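Local coordinates for calcium uptake protein 3, mitochondrial (Homo sapiens, PDB 6AGI), which senses calcium through its EF-hands and, as a disulfide-linked heterodimer with MICU1, regulates the mitochondrial calcium uniporter channel in the central nervous system and skeletal muscle, at residues B[260-265]-B[276-281]; B[283-288]-B[348-353]; B[326-331]-B[338-343]. All coordinates share one frame; numbering follows the deposited sequence.

Contact 1 (B[260-265]-B[276-281]); sequences DFAHIL and VFLENV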
loop_
_atom_site.group_PDB
_atom_site.type_symbol
_atom_site.label_atom_id
_atom_site.label_comp_id
_atom_site.label_asym_id
_atom_site.label_seq_id
_atom_site.Cartn_x
_atom_site.Cartn_y
_atom_site.Cartn_z
ATOM N N ASP B 260 22.149 12.546 11.931
ATOM C CA ASP B 260 22.117 11.080 11.870
ATOM C C ASP B 260 20.715 10.542 11.574
ATOM O O ASP B 260 20.561 9.563 10.833
ATOM C CB ASP B 260 22.634 10.462 13.173
ATOM C CG ASP B 260 24.083 10.817 13.475
ATOM O OD1 ASP B 260 24.930 10.710 12.555
ATOM O OD2 ASP B 260 24.382 11.164 14.650
ATOM N N PHE B 261 19.677 11.160 12.142
ATOM C CA PHE B 261 18.315 10.792 11.768
ATOM C C PHE B 261 18.152 10.815 10.253
ATOM O O PHE B 261 17.881 9.786 9.622
ATOM C CB PHE B 261 17.317 11.752 12.414
ATOM C CG PHE B 261 15.896 11.311 12.264
ATOM C CD1 PHE B 261 15.545 9.990 12.504
ATOM C CD2 PHE B 261 14.920 12.188 11.823
ATOM C CE1 PHE B 261 14.230 9.559 12.350
ATOM C CE2 PHE B 261 13.605 11.759 11.659
ATOM C CZ PHE B 261 13.264 10.442 11.925
ATOM N N ALA B 262 18.371 11.987 9.653
ATOM C CA ALA B 262 18.213 12.134 8.212
ATOM C C ALA B 262 19.104 11.151 7.465
ATOM O O ALA B 262 18.684 10.540 6.468
ATOM C CB ALA B 262 18.528 13.575 7.805
ATOM N N HIS B 263 20.329 10.957 7.961
ATOM C CA HIS B 263 21.256 10.048 7.299
ATOM C C HIS B 263 20.678 8.644 7.232
ATOM O O HIS B 263 20.767 7.990 6.189
ATOM C CB HIS B 263 22.613 10.061 8.014
ATOM C CG HIS B 263 23.472 8.863 7.730
ATOM N ND1 HIS B 263 24.013 8.607 6.488
ATOM C CD2 HIS B 263 23.895 7.861 8.539
ATOM C CE1 HIS B 263 24.725 7.493 6.542
ATOM N NE2 HIS B 263 24.670 7.021 7.775
ATOM N N ILE B 264 20.097 8.158 8.338
ATOM C CA ILE B 264 19.398 6.868 8.333
ATOM C C ILE B 264 18.221 6.900 7.363
ATOM O O ILE B 264 17.968 5.933 6.626
ATOM C CB ILE B 264 18.922 6.499 9.749
ATOM C CG1 ILE B 264 20.106 6.275 10.692
ATOM C CG2 ILE B 264 18.065 5.259 9.697
ATOM C CD1 ILE B 264 19.678 6.163 12.151
ATOM N N LEU B 265 17.482 8.017 7.354
ATOM C CA LEU B 265 16.320 8.162 6.479
ATOM C C LEU B 265 16.665 7.979 5.009
ATOM O O LEU B 265 15.834 7.500 4.235
ATOM C CB LEU B 265 15.678 9.531 6.668
ATOM C CG LEU B 265 14.881 9.659 7.945
ATOM C CD1 LEU B 265 14.104 10.970 7.962
ATOM C CD2 LEU B 265 14.004 8.470 7.965
ATOM N N VAL B 276 23.711 16.489 -1.035
ATOM C CA VAL B 276 23.036 17.790 -0.999
ATOM C C VAL B 276 21.897 17.795 0.012
ATOM O O VAL B 276 21.607 18.825 0.642
ATOM C CB VAL B 276 22.515 18.171 -2.400
ATOM C CG1 VAL B 276 22.025 19.607 -2.403
ATOM C CG2 VAL B 276 23.605 18.005 -3.431
ATOM N N PHE B 277 21.256 16.647 0.209
ATOM C CA PHE B 277 20.171 16.572 1.177
ATOM C C PHE B 277 20.694 16.640 2.610
ATOM O O PHE B 277 20.115 17.331 3.464
ATOM C CB PHE B 277 19.381 15.297 0.947
ATOM C CG PHE B 277 18.033 15.323 1.559
ATOM C CD1 PHE B 277 17.135 16.325 1.229
ATOM C CD2 PHE B 277 17.663 14.362 2.475
ATOM C CE1 PHE B 277 15.882 16.353 1.791
ATOM C CE2 PHE B 277 16.416 14.378 3.047
ATOM C CZ PHE B 277 15.520 15.376 2.706
ATOM N N LEU B 278 21.779 15.921 2.899
ATOM C CA LEU B 278 22.383 16.027 4.222
ATOM C C LEU B 278 22.875 17.447 4.478
ATOM O O LEU B 278 22.693 17.990 5.576
ATOM C CB LEU B 278 23.531 15.027 4.360
ATOM C CG LEU B 278 23.135 13.556 4.467
ATOM C CD1 LEU B 278 24.379 12.673 4.389
ATOM C CD2 LEU B 278 22.346 13.304 5.742
ATOM N N GLU B 279 23.489 18.076 3.470
ATOM C CA GLU B 279 23.868 19.475 3.619
ATOM C C GLU B 279 22.639 20.343 3.868
ATOM O O GLU B 279 22.743 21.416 4.479
ATOM C CB GLU B 279 24.647 19.949 2.390
ATOM N N ASN B 280 21.459 19.886 3.422
ATOM C CA ASN B 280 20.247 20.660 3.674
ATOM C C ASN B 280 19.801 20.504 5.128
ATOM O O ASN B 280 19.495 21.505 5.784
ATOM C CB ASN B 280 19.151 20.225 2.670
ATOM C CG ASN B 280 17.695 20.464 3.156
ATOM O OD1 ASN B 280 17.421 21.289 4.024
ATOM N ND2 ASN B 280 16.760 19.730 2.561
ATOM N N VAL B 281 19.909 19.300 5.710
ATOM C CA VAL B 281 19.516 19.191 7.118
ATOM C C VAL B 281 20.523 19.895 8.032
ATOM O O VAL B 281 20.132 20.551 9.006
ATOM C CB VAL B 281 19.291 17.726 7.542
ATOM C CG1 VAL B 281 20.519 16.865 7.286
ATOM C CG2 VAL B 281 18.871 17.676 9.013
#
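Leu278 pushes one methyl, CD2, against the backbone of His263, and Val281 meets the methyl of Ala262; these two touches join a pair of nearly antiparallel helices in the region of the degenerate second EF-hand. The evidence for the helix pairing is an axis separation of 9.7 Å and an angle of 154° between the N-to-C directions of 260-265 and 276-281. The closest pair of CA atoms is His263 CA and Leu278 CA, 6.8 Å apart.

Leu278 carries its CG anti to the carbonyl carbon (chi1 -72°); CD1 continues the extended line, anti to CA, while the other methyl, CD2, turns off it to lie 3.8 Å from His263 CA. The same methyl is 4.0 Å from His263 CB, so it rests on the root of the histidine rather than on the imidazole, whose ring leads away from the partner helix. CD2 also lies 4.3 Å from Ala262 CB and thus bridges two consecutive residues.

No hydrogen bond crosses between the two segments; their contact is apolar packing that buries only 173 Å² in total. Beyond it, Phe277 and Val281 both touch Ile351 of helix 342-352, while Leu265 packs on Phe299 and Phe300 of helix 293-304. One turn along from Leu278, Val281 places CG1 between its backbone N and carbonyl carbon (chi1 56°), and this methyl meets Ala262 CB at 3.9 Å.

Contact 2 (B[283-288]-B[348-353]); sequences YSIPEE and VFKIFD. With CA (calcium ion), chain G.
A lysine makes this contact with its aliphatic part: Lys350 lays CG against the end of Ile285, with Ile285 CD1 3.8 Å away, and no hydrogen bond crosses between 283-288 and 348-353. The lysine chain is bent at chi2 (61°) and chi4 (42°), and its NZ remains 3.8 Å from Ser284 O, a separation too long for a hydrogen bond. Ile285 and Lys350 run obliquely across one another; Lys350 CG touches both Ile285 CD1 and, at 3.8 Å, Ser284 O, and the isoleucine methyl also lies 4.1 Å from Lys350 CB.

Ser284 adds a touch through carbon: Ser284 CB is 3.8 Å from Lys350 O. Its hydroxyl makes no hydrogen bond to Lys350; OG is bonded to Asn280 OD1 one turn earlier in the same helix. Ile285 is where the chain leaves helical geometry, and the total buried surface is small, 142 Å².

At the far end of 348-353, Asp353 begins the calcium-binding loop of EF-hand 3. Its OD1 binds the calcium ion at 2.4 Å, alongside Asp355, Asp357, Gln359 O and Glu364, while OD2 accepts a hydrogen bond from Asp358 N. The contact sets the C-terminal end of helix 274-284 beside the last turn of helix 342-352, where Ile351 packs on Phe277 and Val281 of helix 274-284, while Phe349 and Phe352 pack on Leu360 of strand 359-360.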
loop_
_atom_site.group_PDB
_atom_site.type_symbol
_atom_site.label_atom_id
_atom_site.label_comp_id
_atom_site.label_asym_id
_atom_site.label_seq_id
_atom_site.Cartn_x
_atom_site.Cartn_y
_atom_site.Cartn_z
ATOM N N TYR B 283 22.277 22.584 7.571
ATOM C CA TYR B 283 22.083 24.030 7.547
ATOM C C TYR B 283 20.654 24.472 7.835
ATOM O O TYR B 283 20.458 25.588 8.327
ATOM C CB TYR B 283 22.515 24.599 6.190
ATOM N N SER B 284 19.654 23.633 7.551
ATOM C CA SER B 284 18.272 23.978 7.884
ATOM C C SER B 284 17.999 23.919 9.379
ATOM O O SER B 284 17.063 24.575 9.858
ATOM C CB SER B 284 17.298 23.052 7.157
ATOM O OG SER B 284 17.425 23.179 5.750
ATOM N N ILE B 285 18.796 23.157 10.120
ATOM C CA ILE B 285 18.550 22.905 11.534
ATOM C C ILE B 285 19.853 23.250 12.264
ATOM O O ILE B 285 20.710 22.391 12.525
ATOM C CB ILE B 285 17.953 21.483 11.728
ATOM C CG1 ILE B 285 16.977 21.448 12.911
ATOM C CG2 ILE B 285 18.971 20.327 11.744
ATOM C CD1 ILE B 285 15.810 22.419 12.765
ATOM N N PRO B 286 20.072 24.545 12.536
ATOM C CA PRO B 286 21.357 24.978 13.125
ATOM C C PRO B 286 21.569 24.486 14.544
ATOM O O PRO B 286 22.717 24.287 14.965
ATOM C CB PRO B 286 21.266 26.516 13.081
ATOM C CG PRO B 286 20.062 26.834 12.218
ATOM C CD PRO B 286 19.136 25.670 12.379
ATOM N N GLU B 287 20.497 24.277 15.289
ATOM C CA GLU B 287 20.559 23.588 16.557
ATOM C C GLU B 287 20.137 22.151 16.361
ATOM O O GLU B 287 19.333 21.827 15.482
ATOM C CB GLU B 287 19.646 24.200 17.623
ATOM C CG GLU B 287 18.259 23.514 17.617
ATOM C CD GLU B 287 17.385 23.812 18.818
ATOM O OE1 GLU B 287 17.551 24.875 19.459
ATOM O OE2 GLU B 287 16.515 22.957 19.110
ATOM N N GLU B 288 20.783 21.275 17.095
ATOM C CA GLU B 288 20.280 19.930 17.251
ATOM C C GLU B 288 19.612 19.838 18.612
ATOM O O GLU B 288 20.173 20.303 19.604
ATOM C CB GLU B 288 21.380 18.905 17.039
ATOM C CG GLU B 288 21.458 18.507 15.567
ATOM C CD GLU B 288 22.798 18.019 15.151
ATOM O OE1 GLU B 288 22.962 17.776 13.929
ATOM O OE2 GLU B 288 23.679 17.882 16.040
ATOM N N VAL B 348 10.990 16.434 10.680
ATOM C CA VAL B 348 10.662 15.916 9.351
ATOM C C VAL B 348 10.459 17.061 8.369
ATOM O O VAL B 348 10.945 17.015 7.233
ATOM C CB VAL B 348 9.422 15.000 9.401
ATOM C CG1 VAL B 348 8.992 14.645 8.009
ATOM C CG2 VAL B 348 9.707 13.736 10.170
ATOM N N PHE B 349 9.759 18.115 8.790
ATOM C CA PHE B 349 9.531 19.231 7.874
ATOM C C PHE B 349 10.843 19.909 7.490
ATOM O O PHE B 349 11.089 20.169 6.307
ATOM C CB PHE B 349 8.528 20.223 8.465
ATOM C CG PHE B 349 7.106 19.877 8.144
ATOM C CD1 PHE B 349 6.609 18.607 8.428
ATOM C CD2 PHE B 349 6.284 20.782 7.484
ATOM C CE1 PHE B 349 5.303 18.264 8.124
ATOM C CE2 PHE B 349 4.970 20.447 7.169
ATOM C CZ PHE B 349 4.484 19.179 7.489
ATOM N N LYS B 350 11.717 20.174 8.465
ATOM C CA LYS B 350 12.982 20.817 8.119
ATOM C C LYS B 350 13.877 19.907 7.277
ATOM O O LYS B 350 14.713 20.391 6.509
ATOM C CB LYS B 350 13.714 21.263 9.387
ATOM C CG LYS B 350 13.697 22.785 9.665
ATOM C CD LYS B 350 12.300 23.389 9.852
ATOM C CE LYS B 350 12.389 24.853 10.307
ATOM N NZ LYS B 350 13.438 25.647 9.585
ATOM N N ILE B 351 13.723 18.592 7.397
ATOM C CA ILE B 351 14.497 17.688 6.556
ATOM C C ILE B 351 13.981 17.708 5.118
ATOM O O ILE B 351 14.756 17.887 4.174
ATOM C CB ILE B 351 14.489 16.270 7.156
ATOM C CG1 ILE B 351 15.249 16.254 8.475
ATOM C CG2 ILE B 351 15.118 15.268 6.214
ATOM C CD1 ILE B 351 15.067 14.963 9.230
ATOM N N PHE B 352 12.660 17.584 4.926
ATOM C CA PHE B 352 12.084 17.374 3.594
ATOM C C PHE B 352 11.497 18.611 2.916
ATOM O O PHE B 352 11.249 18.562 1.704
ATOM C CB PHE B 352 10.972 16.318 3.632
ATOM C CG PHE B 352 11.422 14.971 4.087
ATOM C CD1 PHE B 352 11.909 14.049 3.176
ATOM C CD2 PHE B 352 11.362 14.620 5.422
ATOM C CE1 PHE B 352 12.322 12.788 3.586
ATOM C CE2 PHE B 352 11.770 13.366 5.844
ATOM C CZ PHE B 352 12.249 12.444 4.924
ATOM N N ASP B 353 11.204 19.679 3.651
ATOM C CA ASP B 353 10.545 20.823 3.029
ATOM C C ASP B 353 11.648 21.663 2.379
ATOM O O ASP B 353 12.351 22.435 3.032
ATOM C CB ASP B 353 9.741 21.600 4.066
ATOM C CG ASP B 353 9.450 23.037 3.670
ATOM O OD1 ASP B 353 9.227 23.323 2.476
ATOM O OD2 ASP B 353 9.458 23.887 4.586
HETATM CA CA CA G . 7.190 22.803 1.291
#

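Contact 3 (B[326-331]-B[338-343]); sequences DEFKRA and LKFSPH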
loop_
_atom_site.group_PDB
_atom_site.type_symbol
_atom_site.label_atom_id
_atom_site.label_comp_id
_atom_site.label_asym_id
_atom_site.label_seq_id
_atom_site.Cartn_x
_atom_site.Cartn_y
_atom_site.Cartn_z
ATOM N N ASP B 326 0.635 20.966 11.549
ATOM C CA ASP B 326 -0.419 20.582 12.481
ATOM C C ASP B 326 -1.274 19.451 11.919
ATOM O O ASP B 326 -1.426 18.393 12.547
ATOM C CB ASP B 326 -1.280 21.788 12.825
ATOM C CG ASP B 326 -0.597 22.743 13.771
ATOM O OD1 ASP B 326 0.321 23.484 13.354
ATOM O OD2 ASP B 326 -1.006 22.764 14.944
ATOM N N GLU B 327 -1.854 19.652 10.738
ATOM C CA GLU B 327 -2.654 18.586 10.166
ATOM C C GLU B 327 -1.790 17.505 9.532
ATOM O O GLU B 327 -2.308 16.428 9.218
ATOM C CB GLU B 327 -3.676 19.162 9.170
ATOM C CG GLU B 327 -4.796 18.152 8.781
ATOM C CD GLU B 327 -6.113 18.313 9.578
ATOM O OE1 GLU B 327 -6.304 19.344 10.271
ATOM O OE2 GLU B 327 -6.949 17.379 9.529
ATOM N N PHE B 328 -0.479 17.727 9.377
ATOM C CA PHE B 328 0.393 16.587 9.097
ATOM C C PHE B 328 0.417 15.651 10.295
ATOM O O PHE B 328 0.220 14.435 10.156
ATOM C CB PHE B 328 1.808 17.044 8.741
ATOM C CG PHE B 328 2.780 15.903 8.521
ATOM C CD1 PHE B 328 3.413 15.282 9.590
ATOM C CD2 PHE B 328 3.050 15.442 7.249
ATOM C CE1 PHE B 328 4.297 14.242 9.388
ATOM C CE2 PHE B 328 3.929 14.405 7.047
ATOM C CZ PHE B 328 4.553 13.809 8.116
ATOM N N LYS B 329 0.634 16.208 11.491
ATOM C CA LYS B 329 0.582 15.397 12.699
ATOM C C LYS B 329 -0.780 14.722 12.848
ATOM O O LYS B 329 -0.876 13.520 13.160
ATOM C CB LYS B 329 0.883 16.252 13.931
ATOM C CG LYS B 329 0.323 15.619 15.197
ATOM C CD LYS B 329 1.012 16.082 16.445
ATOM C CE LYS B 329 1.481 17.507 16.330
ATOM N NZ LYS B 329 1.530 18.051 17.707
ATOM N N ARG B 330 -1.856 15.477 12.596
ATOM C CA ARG B 330 -3.170 14.905 12.833
ATOM C C ARG B 330 -3.487 13.815 11.816
ATOM O O ARG B 330 -4.078 12.783 12.169
ATOM C CB ARG B 330 -4.224 16.006 12.806
ATOM C CG ARG B 330 -5.591 15.448 13.005
ATOM C CD ARG B 330 -6.641 16.483 13.337
ATOM N NE ARG B 330 -7.872 15.763 13.638
ATOM C CZ ARG B 330 -8.705 15.289 12.718
ATOM N NH1 ARG B 330 -8.505 15.568 11.435
ATOM N NH2 ARG B 330 -9.787 14.612 13.089
ATOM N N ALA B 331 -3.039 13.995 10.567
ATOM C CA ALA B 331 -3.184 12.942 9.568
ATOM C C ALA B 331 -2.418 11.698 9.989
ATOM O O ALA B 331 -2.917 10.570 9.855
ATOM C CB ALA B 331 -2.706 13.433 8.202
ATOM N N LEU B 338 -0.447 6.470 15.438
ATOM C CA LEU B 338 0.739 6.940 16.140
ATOM C C LEU B 338 0.652 8.427 16.457
ATOM O O LEU B 338 0.110 9.215 15.674
ATOM C CB LEU B 338 1.991 6.680 15.319
ATOM C CG LEU B 338 2.147 5.269 14.813
ATOM C CD1 LEU B 338 2.844 5.373 13.513
ATOM C CD2 LEU B 338 2.952 4.433 15.792
ATOM N N LYS B 339 1.212 8.807 17.613
ATOM C CA LYS B 339 1.277 10.201 18.039
ATOM C C LYS B 339 2.721 10.654 17.876
ATOM O O LYS B 339 3.612 10.180 18.595
ATOM C CB LYS B 339 0.781 10.380 19.479
ATOM C CG LYS B 339 -0.653 9.884 19.715
ATOM C CD LYS B 339 -1.188 10.212 21.109
ATOM C CE LYS B 339 -2.459 9.394 21.442
ATOM N NZ LYS B 339 -2.510 8.823 22.840
ATOM N N PHE B 340 2.941 11.559 16.922
ATOM C CA PHE B 340 4.247 12.139 16.650
ATOM C C PHE B 340 4.414 13.343 17.562
ATOM O O PHE B 340 3.475 14.133 17.720
ATOM C CB PHE B 340 4.336 12.600 15.197
ATOM C CG PHE B 340 4.688 11.526 14.195
ATOM C CD1 PHE B 340 4.488 10.182 14.453
ATOM C CD2 PHE B 340 5.216 11.891 12.961
ATOM C CE1 PHE B 340 4.817 9.241 13.492
ATOM C CE2 PHE B 340 5.540 10.959 12.009
ATOM C CZ PHE B 340 5.352 9.649 12.266
ATOM N N SER B 341 5.587 13.475 18.180
ATOM C CA SER B 341 5.885 14.693 18.909
ATOM C C SER B 341 5.990 15.878 17.947
ATOM O O SER B 341 6.376 15.717 16.787
ATOM C CB SER B 341 7.185 14.546 19.678
ATOM O OG SER B 341 8.305 14.509 18.804
ATOM N N PRO B 342 5.657 17.088 18.405
ATOM C CA PRO B 342 5.861 18.261 17.543
ATOM C C PRO B 342 7.306 18.438 17.180
ATOM O O PRO B 342 7.623 19.026 16.140
ATOM C CB PRO B 342 5.345 19.426 18.398
ATOM C CG PRO B 342 4.381 18.784 19.332
ATOM C CD PRO B 342 5.010 17.459 19.673
ATOM N N HIS B 343 8.212 17.964 18.026
ATOM C CA HIS B 343 9.607 17.993 17.636
ATOM C C HIS B 343 9.856 17.087 16.433
ATOM O O HIS B 343 10.518 17.489 15.468
ATOM C CB HIS B 343 10.508 17.591 18.795
ATOM C CG HIS B 343 11.952 17.637 18.425
ATOM N ND1 HIS B 343 12.750 16.515 18.387
ATOM C CD2 HIS B 343 12.724 18.670 18.012
ATOM C CE1 HIS B 343 13.963 16.861 17.996
ATOM N NE2 HIS B 343 13.974 18.161 17.761
HETATM O O HOH W 1 0.463 12.230 15.493
#
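Lys329 and Phe340 bring the backbones of 326-331 and 338-343 closest, with 6.3 Å between Lys329 CA and Phe340 CA, where helix 325-336 faces the linker and first turn of helix 342-352 in an EF-hand pair. A water joins the two segments: it donates to Lys329 O and Leu338 O, each 3.0 Å away, and accepts from Phe340 N.

The lysine chain starts with CG anti to the backbone N (chi1 158°). The first two torsions, both near anti, place CD 3.4 Å from Phe340 O; the bend at chi3 then turns CE and NZ toward Pro342, crossing its ring obliquely, with NZ 3.4 Å from Pro342 CG. With an alanine here, Phe340 O and the Pro342 ring would probably lose the aliphatic cover of the lysine chain.

Phe328 and Phe340 are buried among further aromatics: Phe328 meets Phe309 and Phe349 edge-to-face, and Phe340 meets Phe302 likewise. Ser341 is the N-cap of helix 342-352, its OG accepting from Leu344 N. Across the segments the rings touch lightly, Phe340 CD2 approaching the edge of Phe328 near its plane, 4.4 Å from Phe328 CE1.

Overall arrangement
Along the chain, contact 1 closes before contact 2 opens, and contact 3 is nested inside the loop that contact 2 closes. Helix 274-284 is common to contacts 1 and 2, whose centres are 9 Å apart and which touch where Phe261 packs on Ile351. Helix 342-352 is common to contacts 2 and 3, centres 16 Å apart, joined through the rings of Phe349 and Phe328. Contacts 1 and 3 do not touch, their nearest atoms being about 8 Å apart. Helix 342-352 thus packs against both helix 274-284 of the degenerate second EF-hand and helix 325-336, so that contacts 2 and 3 share the one helix that leads into the calcium loop of EF-hand 3.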